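Long-range contacts in copper-transporting ATPase (Sulfolobus solfataricus, PDB 2YJ5), which probably couples ATP hydrolysis to moving copper or related cations across the cell membrane, the chain here comprising the phosphorylation and nucleotide-binding domains of this P-type ATPase: residues Thr30-Lys35 with Lys154-Ser159; Asp218-Met223 with Val233-Leu238. The protein carries 1 engineered substitution. All coordinates share one frame; numbering follows the deposited sequence.

Interaction 1 of 2, residues Thr30-Lys35 with Lys154-Ser159; sequences TIIFNK and KIIILS. Engineered in segment 30-35: Asn34 (natural residue Asp).
The Phe33 ring turns an edge to Ile156: carbonyl O of Ile156 sits near the ring plane, 4.1 Å from Phe33 CD1, while Leu39, Thr38 and Ile204 also touch the aromatic group. The amide of the engineered Asn34 (Asp in nature), on the opposite face of the sheet, has OD1 hydrogen-bonded to Lys187 NZ. Strand 30-34 is an inner strand of the haloacid dehalogenase-like sheet, between 201-205 and 154-158, and ends in the position that opens the P-type DKTGT signature. Strand 154-158 runs parallel to it, its axis 4.7 Å away. Five backbone bonds zip the pair, from Ile31 N to Lys154 O (2.7 Å, 176° at the hydrogen) up to Lys35 N on Leu158 O (2.8 Å). On the face carrying Thr30, Ile32 and Ile156, aliphatic branches pack against one another. Ile32 has CG2 opposite its own N and CG1 beside it (chi1 -54°), which sends CG2 forward to Leu158 CG at 3.7 Å and lays the other branch alongside Ile156, Ile32 CG1 4.1 Å from Ile156 CB. An alanine here removes CG2 and the CG1 branch, and would probably open a gap between Leu158 CG and the Ile156 side chain. Ile156 CD1 also reaches back to Thr30 CG2, 3.8 Å away. Where the strands end, the extended Lys35 chain passes Ser159, an ATP-binding residue like Lys35 itself; Lys35 CD lies 3.1 Å from Ser159 OG, which is hydrogen-bonded to Asp161 N.

Interaction 2 of 2, residues Asp218-Met223 with Val233-Leu238; sequences DVSVAM and VADIIL
Polar contacts between Ser220 and Asp235 open the pairing of strand 219-223 with strand 236-238, neighbouring parallel strands of the haloacid dehalogenase-like sheet. Ser220 N gives its hydrogen to Asp235 OD2 (2.8 Å, 159°), approaching on the anti side and 31° out of the carboxylate plane. In return Asp235 N reaches Ser220 OG at 3.2 Å; the hydroxyl sits between the backbone N and the carbonyl carbon, a rotation (chi1 58°) that places OG within reach of Asp235 N. A bond from Asp235 N to Ser220 O is weak, and the same oxygen takes Ile236 N in the carbonyl plane.

Regular strand bonds follow. Ala222 N binds Ile236 O at 3.1 Å and Leu238 N binds Ala222 O at 3.0 Å, each donor tilted from the plane of the carbonyl it meets; Ile237 CA adds a CA-H...O contact to Ala222 O.

Apolar contacts occupy both faces. Ala222 CB meets Ala234 CB at 3.6 Å, a close fit between two methyls. Opposite them Val221 lies alongside Ile236, Val221 CG2 4.2 Å from Ile236 CB, and farther on Met223 SD comes to 4.3 Å from Leu238 CD1. Helix 243-250 covers this second face through Leu246 and Ile243.

The chemistry implies that a carboxylate takes over a backbone role: Asp235, the residue before strand 236-238, accepts the N-H of buried Ser220 through its side chain, where a regular parallel pair would use a backbone carbonyl, a bond its negative charge would be expected to strengthen.

Both contacts are parallel strand pairs of one mixed sheet, the core of the phosphorylation domain. Strand 201-205 separates them, bonded to 30-34 on one side and 219-223 on the other; the centres lie 14 Å apart and the nearest atoms about 7 Å, without touching. Along the chain they follow in series. Interaction 1 spans a long excursion that includes the six-stranded antiparallel sheet of the nucleotide-binding domain, whereas interaction 2 closes a short connection near the sheet's other end, where strand 14-16 adds on antiparallel. Interaction 1 thus holds ATP-binding residues at the strand ends, with the side chain of Lys35 about 6 Å from the bound caged nucleotide; interaction 2 extends the same sheet away from it.

Interaction 1 of 2, residues Thr30-Lys35 with Lys154-Ser159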
loop_
_atom_site.group_PDB
_atom_site.type_symbol
_atom_site.label_atom_id
_atom_site.label_comp_id
_atom_site.label_asym_id
_atom_site.label_seq_id
_atom_site.Cartn_x
_atom_site.Cartn_y
_atom_site.Cartn_z
ATOM N N THR A 30 8.902 14.608 -14.282
ATOM C CA THR A 30 9.161 13.398 -13.508
ATOM C C THR A 30 7.910 12.991 -12.735
ATOM O O THR A 30 7.219 13.851 -12.185
ATOM C CB THR A 30 10.322 13.626 -12.514
ATOM O OG1 THR A 30 11.485 14.037 -13.236
ATOM C CG2 THR A 30 10.646 12.356 -11.707
ATOM N N ILE A 31 7.620 11.688 -12.707
ATOM C CA ILE A 31 6.474 11.148 -11.954
ATOM C C ILE A 31 6.911 10.164 -10.867
ATOM O O ILE A 31 7.668 9.226 -11.133
ATOM C CB ILE A 31 5.459 10.428 -12.863
ATOM C CG1 ILE A 31 4.975 11.364 -13.966
ATOM C CG2 ILE A 31 4.258 9.954 -12.063
ATOM C CD1 ILE A 31 4.271 10.636 -15.081
ATOM N N ILE A 32 6.425 10.378 -9.648
ATOM C CA ILE A 32 6.772 9.509 -8.532
ATOM C C ILE A 32 5.542 8.947 -7.826
ATOM O O ILE A 32 4.678 9.695 -7.370
ATOM C CB ILE A 32 7.600 10.250 -7.493
ATOM C CG1 ILE A 32 8.825 10.884 -8.150
ATOM C CG2 ILE A 32 7.994 9.300 -6.348
ATOM C CD1 ILE A 32 9.765 11.532 -7.176
ATOM N N PHE A 33 5.472 7.625 -7.751
ATOM C CA PHE A 33 4.430 6.931 -7.000
ATOM C C PHE A 33 4.903 6.514 -5.597
ATOM O O PHE A 33 5.993 5.981 -5.422
ATOM C CB PHE A 33 3.985 5.675 -7.747
ATOM C CG PHE A 33 3.248 5.954 -9.020
ATOM C CD1 PHE A 33 3.936 6.185 -10.198
ATOM C CD2 PHE A 33 1.864 5.992 -9.042
ATOM C CE1 PHE A 33 3.255 6.457 -11.375
ATOM C CE2 PHE A 33 1.170 6.257 -10.218
ATOM C CZ PHE A 33 1.871 6.492 -11.384
ATOM N N ASN A 34 4.074 6.770 -4.598
ATOM C CA ASN A 34 4.189 6.074 -3.333
ATOM C C ASN A 34 3.427 4.749 -3.479
ATOM O O ASN A 34 2.228 4.753 -3.701
ATOM C CB ASN A 34 3.618 6.930 -2.204
ATOM C CG ASN A 34 3.607 6.207 -0.869
ATOM O OD1 ASN A 34 4.665 5.896 -0.310
ATOM N ND2 ASN A 34 2.404 5.929 -0.348
ATOM N N LYS A 35 4.129 3.624 -3.382
ATOM C CA LYS A 35 3.567 2.316 -3.741
ATOM C C LYS A 35 2.232 1.998 -3.091
ATOM O O LYS A 35 1.230 1.818 -3.775
ATOM C CB LYS A 35 4.552 1.184 -3.422
ATOM C CG LYS A 35 3.925 -0.234 -3.445
ATOM C CD LYS A 35 4.956 -1.319 -3.098
ATOM C CE LYS A 35 4.369 -2.731 -3.145
ATOM N NZ LYS A 35 3.621 -3.131 -1.917
ATOM N N LYS A 154 10.093 10.661 -16.862
ATOM C CA LYS A 154 10.804 9.796 -15.928
ATOM C C LYS A 154 9.860 9.284 -14.835
ATOM O O LYS A 154 9.193 10.075 -14.158
ATOM C CB LYS A 154 11.995 10.536 -15.306
ATOM C CG LYS A 154 12.807 9.691 -14.339
ATOM C CD LYS A 154 14.273 10.107 -14.317
ATOM C CE LYS A 154 14.433 11.608 -14.084
ATOM N NZ LYS A 154 15.869 12.034 -13.982
ATOM N N ILE A 155 9.811 7.961 -14.674
ATOM C CA ILE A 155 8.905 7.319 -13.723
ATOM C C ILE A 155 9.648 6.666 -12.559
ATOM O O ILE A 155 10.527 5.835 -12.770
ATOM C CB ILE A 155 8.040 6.267 -14.422
ATOM C CG1 ILE A 155 7.185 6.937 -15.494
ATOM C CG2 ILE A 155 7.166 5.544 -13.409
ATOM C CD1 ILE A 155 6.534 5.973 -16.443
ATOM N N ILE A 156 9.293 7.046 -11.334
ATOM C CA ILE A 156 9.940 6.485 -10.144
ATOM C C ILE A 156 8.949 5.907 -9.144
ATOM O O ILE A 156 7.844 6.427 -8.975
ATOM C CB ILE A 156 10.788 7.541 -9.390
ATOM C CG1 ILE A 156 11.719 8.280 -10.355
ATOM C CG2 ILE A 156 11.554 6.885 -8.224
ATOM C CD1 ILE A 156 12.317 9.557 -9.775
ATOM N N ILE A 157 9.369 4.848 -8.459
ATOM C CA ILE A 157 8.544 4.210 -7.441
ATOM C C ILE A 157 9.222 4.191 -6.066
ATOM O O ILE A 157 10.358 3.719 -5.923
ATOM C CB ILE A 157 8.193 2.772 -7.839
ATOM C CG1 ILE A 157 7.378 2.776 -9.132
ATOM C CG2 ILE A 157 7.437 2.075 -6.705
ATOM C CD1 ILE A 157 7.258 1.412 -9.810
ATOM N N LEU A 158 8.523 4.710 -5.061
ATOM C CA LEU A 158 8.999 4.643 -3.683
ATOM C C LEU A 158 8.121 3.710 -2.831
ATOM O O LEU A 158 6.891 3.773 -2.896
ATOM C CB LEU A 158 9.008 6.034 -3.051
ATOM C CG LEU A 158 9.642 7.184 -3.819
ATOM C CD1 LEU A 158 9.549 8.445 -2.983
ATOM C CD2 LEU A 158 11.078 6.866 -4.177
ATOM N N SER A 159 8.752 2.856 -2.026
ATOM C CA SER A 159 8.011 2.018 -1.081
ATOM C C SER A 159 8.743 1.822 0.252
ATOM O O SER A 159 9.962 1.978 0.340
ATOM C CB SER A 159 7.695 0.660 -1.705
ATOM O OG SER A 159 6.757 -0.053 -0.916
#

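Interaction 2 of 2, residues Asp218-Met223 with Val233-Leu238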
loop_
_atom_site.group_PDB
_atom_site.type_symbol
_atom_site.label_atom_id
_atom_site.label_comp_id
_atom_site.label_asym_id
_atom_site.label_seq_id
_atom_site.Cartn_x
_atom_site.Cartn_y
_atom_site.Cartn_z
ATOM N N ASP A 218 5.665 19.703 -6.506
ATOM C CA ASP A 218 5.219 20.736 -7.438
ATOM C C ASP A 218 3.733 20.574 -7.754
ATOM O O ASP A 218 2.960 21.525 -7.646
ATOM C CB ASP A 218 6.055 20.699 -8.711
ATOM C CG ASP A 218 7.520 20.949 -8.439
ATOM O OD1 ASP A 218 7.902 22.122 -8.225
ATOM O OD2 ASP A 218 8.293 19.973 -8.425
ATOM N N VAL A 219 3.334 19.364 -8.131
ATOM C CA VAL A 219 1.912 19.028 -8.152
ATOM C C VAL A 219 1.671 17.703 -7.414
ATOM O O VAL A 219 2.321 16.706 -7.702
ATOM C CB VAL A 219 1.324 19.021 -9.599
ATOM C CG1 VAL A 219 2.335 18.516 -10.581
ATOM C CG2 VAL A 219 0.041 18.208 -9.674
ATOM N N SER A 220 0.746 17.712 -6.456
ATOM C CA SER A 220 0.522 16.561 -5.599
ATOM C C SER A 220 -0.900 16.042 -5.767
ATOM O O SER A 220 -1.833 16.827 -5.957
ATOM C CB SER A 220 0.807 16.928 -4.131
ATOM O OG SER A 220 -0.006 18.016 -3.698
ATOM N N VAL A 221 -1.060 14.722 -5.686
ATOM C CA VAL A 221 -2.352 14.083 -5.909
ATOM C C VAL A 221 -2.644 13.024 -4.832
ATOM O O VAL A 221 -1.863 12.083 -4.676
ATOM C CB VAL A 221 -2.366 13.391 -7.294
ATOM C CG1 VAL A 221 -3.720 12.745 -7.571
ATOM C CG2 VAL A 221 -1.969 14.375 -8.407
ATOM N N ALA A 222 -3.762 13.175 -4.108
ATOM C CA ALA A 222 -4.204 12.214 -3.087
ATOM C C ALA A 222 -5.438 11.377 -3.491
ATOM O O ALA A 222 -6.437 11.926 -3.978
ATOM C CB ALA A 222 -4.481 12.934 -1.780
ATOM N N MET A 223 -5.373 10.060 -3.264
ATOM C CA MET A 223 -6.501 9.144 -3.535
ATOM C C MET A 223 -7.808 9.429 -2.754
ATOM O O MET A 223 -7.812 10.157 -1.753
ATOM C CB MET A 223 -6.091 7.687 -3.282
ATOM C CG MET A 223 -4.827 7.241 -4.007
ATOM S SD MET A 223 -5.038 6.951 -5.770
ATOM C CE MET A 223 -6.234 5.615 -5.752
ATOM N N VAL A 233 -3.398 18.972 1.810
ATOM C CA VAL A 233 -2.157 19.372 1.167
ATOM C C VAL A 233 -2.181 19.129 -0.346
ATOM O O VAL A 233 -1.482 19.809 -1.105
ATOM C CB VAL A 233 -0.962 18.586 1.757
ATOM C CG1 VAL A 233 -0.789 18.902 3.235
ATOM C CG2 VAL A 233 -1.143 17.080 1.540
ATOM N N ALA A 234 -2.978 18.152 -0.773
ATOM C CA ALA A 234 -3.003 17.738 -2.176
ATOM C C ALA A 234 -3.678 18.749 -3.104
ATOM O O ALA A 234 -4.771 19.237 -2.816
ATOM C CB ALA A 234 -3.671 16.379 -2.307
ATOM N N ASP A 235 -3.031 19.049 -4.225
ATOM C CA ASP A 235 -3.625 19.933 -5.227
ATOM C C ASP A 235 -4.868 19.282 -5.831
ATOM O O ASP A 235 -5.831 19.967 -6.192
ATOM C CB ASP A 235 -2.612 20.259 -6.324
ATOM C CG ASP A 235 -1.320 20.825 -5.766
ATOM O OD1 ASP A 235 -1.402 21.753 -4.945
ATOM O OD2 ASP A 235 -0.229 20.339 -6.131
ATOM N N ILE A 236 -4.846 17.953 -5.908
ATOM C CA ILE A 236 -5.913 17.206 -6.555
ATOM C C ILE A 236 -6.370 16.027 -5.699
ATOM O O ILE A 236 -5.602 15.490 -4.906
ATOM C CB ILE A 236 -5.436 16.678 -7.915
ATOM C CG1 ILE A 236 -5.044 17.839 -8.820
ATOM C CG2 ILE A 236 -6.500 15.847 -8.577
ATOM C CD1 ILE A 236 -4.359 17.407 -10.091
ATOM N N ILE A 237 -7.630 15.638 -5.847
ATOM C CA ILE A 237 -8.113 14.416 -5.228
ATOM C C ILE A 237 -8.807 13.499 -6.226
ATOM O O ILE A 237 -9.801 13.869 -6.844
ATOM C CB ILE A 237 -9.051 14.681 -4.058
ATOM C CG1 ILE A 237 -8.241 14.983 -2.794
ATOM C CG2 ILE A 237 -9.930 13.462 -3.817
ATOM C CD1 ILE A 237 -7.583 16.358 -2.781
ATOM N N LEU A 238 -8.265 12.297 -6.377
ATOM C CA LEU A 238 -8.865 11.280 -7.224
ATOM C C LEU A 238 -9.983 10.565 -6.468
ATOM O O LEU A 238 -9.796 9.440 -5.995
ATOM C CB LEU A 238 -7.799 10.263 -7.644
ATOM C CG LEU A 238 -7.670 9.917 -9.126
ATOM C CD1 LEU A 238 -6.698 8.757 -9.307
ATOM C CD2 LEU A 238 -9.024 9.573 -9.700
#